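Local coordinates for protein PlaB phospholipase (Legionella pneumophila, PDB 6ZTI) that probably hydrolyses phospholipids as an alpha/beta-hydrolase virulence enzyme, and binds NAD(H), which controls its activity through assembly into tetramers, at residues S424-L434 and I457-V467. Numbering follows the deposited sequence.
Sequences SDQALAYYRLL and IMLQRRVDRTV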
# COMPACT_ATOMS: atom_id res chain seq x y z
N SER B 424 -11.58 18.67 -21.10
CA SER B 424 -11.31 19.87 -20.30
C SER B 424 -12.24 19.96 -19.10
O SER B 424 -11.84 20.44 -18.03
CB SER B 424 -11.46 21.12 -21.17
OG SER B 424 -10.38 21.24 -22.08
N ASP B 425 -13.50 19.53 -19.26
CA ASP B 425 -14.48 19.63 -18.19
C ASP B 425 -14.13 18.75 -17.00
O ASP B 425 -14.54 19.04 -15.87
CB ASP B 425 -15.86 19.28 -18.73
CG ASP B 425 -16.19 20.02 -20.01
OD1 ASP B 425 -16.22 21.27 -19.97
OD2 ASP B 425 -16.38 19.36 -21.05
N GLN B 426 -13.39 17.66 -17.24
CA GLN B 426 -12.95 16.77 -16.17
C GLN B 426 -11.65 17.24 -15.53
O GLN B 426 -11.51 17.19 -14.31
CB GLN B 426 -12.77 15.35 -16.73
CG GLN B 426 -14.02 14.81 -17.39
CD GLN B 426 -13.80 13.45 -18.02
OE1 GLN B 426 -12.73 12.86 -17.88
NE2 GLN B 426 -14.82 12.95 -18.71
N ALA B 427 -10.71 17.69 -16.35
CA ALA B 427 -9.44 18.22 -15.86
C ALA B 427 -8.87 19.15 -16.91
O ALA B 427 -9.20 19.05 -18.10
CB ALA B 427 -8.45 17.09 -15.55
N LEU B 428 -8.00 20.06 -16.47
CA LEU B 428 -7.37 21.00 -17.38
C LEU B 428 -6.22 20.38 -18.17
O LEU B 428 -5.79 20.95 -19.17
CB LEU B 428 -6.89 22.22 -16.59
CG LEU B 428 -8.05 23.06 -16.06
CD1 LEU B 428 -7.57 24.12 -15.10
CD2 LEU B 428 -8.83 23.71 -17.20
N ALA B 429 -5.71 19.22 -17.73
CA ALA B 429 -4.79 18.39 -18.49
C ALA B 429 -5.50 17.08 -18.79
O ALA B 429 -5.96 16.40 -17.87
CB ALA B 429 -3.49 18.16 -17.72
N TYR B 430 -5.61 16.73 -20.07
CA TYR B 430 -6.45 15.60 -20.47
C TYR B 430 -5.93 15.02 -21.78
O TYR B 430 -5.02 15.56 -22.41
CB TYR B 430 -7.91 16.04 -20.61
CG TYR B 430 -8.09 17.06 -21.68
CD1 TYR B 430 -7.78 18.39 -21.44
CD2 TYR B 430 -8.54 16.71 -22.94
CE1 TYR B 430 -7.93 19.35 -22.43
CE2 TYR B 430 -8.69 17.66 -23.93
CZ TYR B 430 -8.38 18.97 -23.67
OH TYR B 430 -8.53 19.92 -24.67
N TYR B 431 -6.57 13.94 -22.21
CA TYR B 431 -6.14 13.16 -23.37
C TYR B 431 -7.32 12.92 -24.30
O TYR B 431 -8.43 12.65 -23.85
CB TYR B 431 -5.55 11.80 -22.95
CG TYR B 431 -4.34 11.93 -22.08
CD1 TYR B 431 -3.08 12.12 -22.64
CD2 TYR B 431 -4.44 11.86 -20.71
CE1 TYR B 431 -1.96 12.26 -21.84
CE2 TYR B 431 -3.34 12.00 -19.91
CZ TYR B 431 -2.10 12.20 -20.48
OH TYR B 431 -1.00 12.33 -19.67
N ARG B 432 -7.05 12.99 -25.60
CA ARG B 432 -8.03 12.68 -26.62
C ARG B 432 -7.93 11.21 -26.99
O ARG B 432 -6.83 10.66 -27.07
CB ARG B 432 -7.80 13.55 -27.87
CG ARG B 432 -8.96 13.59 -28.81
CD ARG B 432 -8.68 14.51 -29.99
NE ARG B 432 -9.31 15.82 -29.83
CZ ARG B 432 -9.11 16.86 -30.65
NH1 ARG B 432 -8.28 16.74 -31.68
NH2 ARG B 432 -9.73 18.01 -30.43
N LEU B 433 -9.08 10.59 -27.22
CA LEU B 433 -9.14 9.18 -27.62
C LEU B 433 -8.27 8.92 -28.85
O LEU B 433 -8.14 9.76 -29.73
CB LEU B 433 -10.61 8.84 -27.88
CG LEU B 433 -11.10 7.53 -28.45
CD1 LEU B 433 -12.62 7.47 -28.21
CD2 LEU B 433 -10.79 7.43 -29.92
N LEU B 434 -7.66 7.74 -28.90
CA LEU B 434 -6.90 7.31 -30.07
C LEU B 434 -7.56 6.07 -30.67
O LEU B 434 -7.94 5.15 -29.94
CB LEU B 434 -5.45 7.01 -29.71
CG LEU B 434 -4.55 6.50 -30.83
CD1 LEU B 434 -3.14 6.99 -30.64
CD2 LEU B 434 -4.56 5.01 -30.93
N ILE B 457 1.93 2.96 -27.47
CA ILE B 457 0.97 3.99 -27.85
C ILE B 457 1.32 5.26 -27.08
O ILE B 457 1.31 5.27 -25.84
CB ILE B 457 -0.47 3.55 -27.59
CG1 ILE B 457 -0.81 2.29 -28.40
CG2 ILE B 457 -1.43 4.70 -27.93
CD1 ILE B 457 -1.93 1.52 -27.86
N MET B 458 1.66 6.33 -27.81
CA MET B 458 1.98 7.62 -27.22
C MET B 458 0.86 8.61 -27.54
O MET B 458 0.67 8.99 -28.70
CB MET B 458 3.32 8.15 -27.75
CG MET B 458 3.75 9.46 -27.06
SD MET B 458 5.03 10.36 -27.93
CE MET B 458 6.49 9.48 -27.39
N LEU B 459 0.16 9.07 -26.50
CA LEU B 459 -0.89 10.07 -26.62
C LEU B 459 -0.33 11.47 -26.39
O LEU B 459 0.67 11.65 -25.70
CB LEU B 459 -2.01 9.80 -25.61
CG LEU B 459 -2.68 8.43 -25.64
CD1 LEU B 459 -3.86 8.41 -24.72
CD2 LEU B 459 -3.12 8.09 -27.05
N GLN B 460 -1.01 12.46 -26.96
CA GLN B 460 -0.66 13.86 -26.75
C GLN B 460 -1.31 14.34 -25.46
O GLN B 460 -2.52 14.17 -25.26
CB GLN B 460 -1.11 14.73 -27.91
CG GLN B 460 -0.28 14.61 -29.17
CD GLN B 460 -0.77 15.53 -30.27
OE1 GLN B 460 -1.98 15.73 -30.43
NE2 GLN B 460 0.16 16.11 -31.02
N ARG B 461 -0.52 14.93 -24.58
CA ARG B 461 -1.04 15.53 -23.36
C ARG B 461 -1.56 16.92 -23.73
O ARG B 461 -0.80 17.79 -24.15
CB ARG B 461 0.03 15.58 -22.29
CG ARG B 461 -0.47 16.07 -20.93
CD ARG B 461 0.62 15.97 -19.90
NE ARG B 461 0.24 16.56 -18.62
CZ ARG B 461 -0.47 15.93 -17.68
NH1 ARG B 461 -0.90 14.69 -17.88
NH2 ARG B 461 -0.75 16.54 -16.55
N ARG B 462 -2.87 17.11 -23.62
CA ARG B 462 -3.49 18.38 -23.96
C ARG B 462 -3.63 19.20 -22.68
O ARG B 462 -4.13 18.69 -21.67
CB ARG B 462 -4.86 18.14 -24.60
CG ARG B 462 -4.81 17.22 -25.82
CD ARG B 462 -6.19 16.94 -26.35
NE ARG B 462 -6.86 18.15 -26.82
CZ ARG B 462 -6.80 18.61 -28.07
NH1 ARG B 462 -6.09 17.97 -28.99
NH2 ARG B 462 -7.44 19.72 -28.39
N VAL B 463 -3.20 20.46 -22.73
CA VAL B 463 -3.27 21.35 -21.57
C VAL B 463 -4.07 22.58 -21.98
O VAL B 463 -3.71 23.28 -22.94
CB VAL B 463 -1.87 21.75 -21.08
CG1 VAL B 463 -1.96 22.66 -19.85
CG2 VAL B 463 -1.05 20.51 -20.76
N ASP B 464 -5.17 22.82 -21.28
CA ASP B 464 -6.02 23.95 -21.58
C ASP B 464 -5.33 25.27 -21.22
O ASP B 464 -4.58 25.37 -20.24
CB ASP B 464 -7.33 23.84 -20.81
CG ASP B 464 -8.40 24.75 -21.36
OD1 ASP B 464 -8.35 25.97 -21.09
OD2 ASP B 464 -9.28 24.24 -22.07
N ARG B 465 -5.60 26.29 -22.02
CA ARG B 465 -4.93 27.57 -21.82
C ARG B 465 -5.25 28.19 -20.46
O ARG B 465 -4.51 29.06 -20.01
CB ARG B 465 -5.29 28.55 -22.94
CG ARG B 465 -4.74 28.09 -24.27
CD ARG B 465 -4.86 29.12 -25.37
NE ARG B 465 -4.44 28.54 -26.65
CZ ARG B 465 -3.95 29.25 -27.66
NH1 ARG B 465 -3.81 30.56 -27.56
NH2 ARG B 465 -3.60 28.62 -28.78
N THR B 466 -6.31 27.74 -19.79
CA THR B 466 -6.63 28.31 -18.49
C THR B 466 -5.56 28.03 -17.45
O THR B 466 -5.44 28.79 -16.48
CB THR B 466 -7.98 27.79 -18.01
OG1 THR B 466 -9.01 28.31 -18.86
CG2 THR B 466 -8.26 28.22 -16.58
N VAL B 467 -4.77 26.96 -17.62
CA VAL B 467 -3.75 26.63 -16.63
C VAL B 467 -2.86 27.84 -16.32
O VAL B 467 -2.36 27.97 -15.20
CB VAL B 467 -2.94 25.41 -17.11
CG1 VAL B 467 -1.71 25.18 -16.24
CG2 VAL B 467 -3.83 24.17 -17.11
O HOH W 1 -8.34 22.33 -23.30
O HOH W 2 -4.62 13.53 -26.69
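R462 lies across the ring of Y430 and carries much of this contact. Its CB sits over one face of the ring, a CH-pi contact 3.9 Å from the centroid. S424 N covers the opposite face. CG lies beside Y430 O, and CD reaches the ring at CE2. The chain then bends at chi3 (62°), which brings NE to the phenol. NE donates a straight but weak hydrogen bond to Y430 OH, 3.2 Å away. Beyond it the guanidinium stacks on that of R432, centres 3.9 Å apart and planes at 24°. D240 O accepts from NH1 of R462, and weakly from NH1 of R432, so one carbonyl may ease the like charges. A water joins Y430 OH, S424 OG and D464 OD2.

Beneath these groups the backbones pair antiparallel. Y430 and R462 form the hydrogen-bonded pair, with N and O of each bound to the other. D464 N extends the pairing to L428 O at 2.9 Å. D464 OD1 then accepts from T466 N, an Asx turn, and also from T484 N.

Y431 and R461 point to the other face of the sheet. R461 NH1 meets Y431 OH at 3.0 Å, in the guanidinium plane, and D349 also binds that hydroxyl. A429 CB lies over one face of this guanidinium, and NH2 forms a salt bridge with D71 of the second subunit.

L434 packs on L459 and I457 farther along. The contact joins strands 429-439 and 452-463 of the mixed sheet. Strand 412-419 flanks the first; strands 231-238 and 340-349 pair with the second.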